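Local coordinates for protein TatD-related deoxyribonuclease (Thermotoga maritima, PDB 1J6O) that probably acts as a metal-dependent deoxyribonuclease of the TatD family, hydrolysing ester bonds of DNA on a TIM-barrel scaffold, at residues L58-S61 with K62-D65. Residues are numbered along the deposited sequence; the frame is centred on the assembly and turned at random.
Sequences LDLS and KTSD
L58 and K62 meet one turn apart where helix 51-61 runs out, and the carbonyl of L58 is gripped twice there. The backbone N of K62 reaches L58 O at 3.1 Å in the last regular helical bond, while the hydroxyl S61 OG donates to the same L58 O at 2.8 Å; both donors arrive from one face of the carbonyl plane. With chi1 at 74°, S61 swings its hydroxyl back over the preceding turn. Serine suits this buried place, being small enough to fit beside I67 and C69 of strand 67-71 while spending its polar atom on the helix itself. Replacing S61 by an alanine would remove that hydroxyl, and L58 O would probably keep K62 N alone of its two donors.

Two residues on, the carbonyl of L60 also takes two donors. T63 OG1 comes in the carbonyl plane at 2.6 Å from L60 O, whereas T63 N lies well above that plane at 2.9 Å from L60 O. Threonine serves by adding a side-chain hydroxyl to the backbone bond, and its methyl CG2 rests 3.6 Å from D59 O. T63 also belongs to a type I turn from S61 to S64, whose S64 N to S61 O bond is weak.

The other flank is looser. Lysine suits position 62: its aliphatic stem passes L58, CD standing 4.0 Å from L58 CD1, and its ammonium reaches a salt bridge with D95. The exposed carboxylate of D59 makes a long, weak ion pair with K55. L60, by contrast, packs its apolar branches on I33 of helix 29-34. Beyond the turn, K97 NZ bonds both S61 O and S64 O. Thus S61 doubles an existing helical bond, T63 serves L60 O in place of an i+4 donor, and an ammonium takes the last carbonyls.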
loop_
_atom_site.group_PDB
_atom_site.type_symbol
_atom_site.label_atom_id
_atom_site.label_comp_id
_atom_site.label_asym_id
_atom_site.label_seq_id
_atom_site.Cartn_x
_atom_site.Cartn_y
_atom_site.Cartn_z
ATOM N N LEU A 58 5.156 13.784 -1.085
ATOM C CA LEU A 58 4.875 14.623 0.080
ATOM C C LEU A 58 4.319 15.984 -0.311
ATOM O O LEU A 58 3.359 16.481 0.292
ATOM C CB LEU A 58 6.139 14.814 0.923
ATOM C CG LEU A 58 6.038 15.711 2.172
ATOM C CD1 LEU A 58 4.900 15.241 3.100
ATOM C CD2 LEU A 58 7.378 15.695 2.883
ATOM N N ASP A 59 4.913 16.587 -1.317
ATOM C CA ASP A 59 4.452 17.889 -1.758
ATOM C C ASP A 59 3.025 17.825 -2.227
ATOM O O ASP A 59 2.230 18.730 -1.954
ATOM C CB ASP A 59 5.367 18.449 -2.842
ATOM C CG ASP A 59 6.657 19.002 -2.256
ATOM O OD1 ASP A 59 6.729 19.082 -1.015
ATOM O OD2 ASP A 59 7.583 19.354 -3.012
ATOM N N LEU A 60 2.672 16.742 -2.904
ATOM C CA LEU A 60 1.295 16.629 -3.382
ATOM C C LEU A 60 0.320 16.402 -2.219
ATOM O O LEU A 60 -0.772 16.978 -2.204
ATOM C CB LEU A 60 1.183 15.475 -4.361
ATOM C CG LEU A 60 -0.208 15.174 -4.930
ATOM C CD1 LEU A 60 -0.754 16.411 -5.658
ATOM C CD2 LEU A 60 -0.083 13.977 -5.882
ATOM N N SER A 61 0.704 15.573 -1.250
ATOM C CA SER A 61 -0.170 15.293 -0.108
ATOM C C SER A 61 -0.475 16.569 0.639
ATOM O O SER A 61 -1.561 16.730 1.194
ATOM C CB SER A 61 0.464 14.290 0.857
ATOM O OG SER A 61 1.496 14.903 1.591
ATOM N N LYS A 62 0.475 17.495 0.644
ATOM C CA LYS A 62 0.233 18.740 1.347
ATOM C C LYS A 62 -0.829 19.628 0.681
ATOM O O LYS A 62 -1.276 20.601 1.278
ATOM C CB LYS A 62 1.571 19.474 1.565
ATOM C CG LYS A 62 2.391 18.776 2.673
ATOM C CD LYS A 62 3.882 19.125 2.694
ATOM C CE LYS A 62 4.131 20.578 3.067
ATOM N NZ LYS A 62 3.646 20.894 4.442
ATOM N N THR A 63 -1.274 19.277 -0.521
ATOM C CA THR A 63 -2.289 20.077 -1.217
ATOM C C THR A 63 -3.735 19.598 -1.019
ATOM O O THR A 63 -4.682 20.233 -1.490
ATOM C CB THR A 63 -2.066 20.092 -2.747
ATOM O OG1 THR A 63 -2.315 18.783 -3.281
ATOM C CG2 THR A 63 -0.643 20.526 -3.080
ATOM N N SER A 64 -3.925 18.485 -0.334
ATOM C CA SER A 64 -5.284 17.986 -0.140
ATOM C C SER A 64 -5.455 17.377 1.217
ATOM O O SER A 64 -4.608 16.618 1.658
ATOM C CB SER A 64 -5.598 16.912 -1.194
ATOM O OG SER A 64 -6.737 16.137 -0.826
ATOM N N ASP A 65 -6.577 17.682 1.861
ATOM C CA ASP A 65 -6.844 17.147 3.163
ATOM C C ASP A 65 -7.093 15.637 3.103
ATOM O O ASP A 65 -7.045 14.970 4.127
ATOM C CB ASP A 65 -8.087 17.794 3.759
ATOM C CG ASP A 65 -7.889 19.258 4.131
ATOM O OD1 ASP A 65 -6.737 19.742 4.238
ATOM O OD2 ASP A 65 -8.931 19.926 4.333
#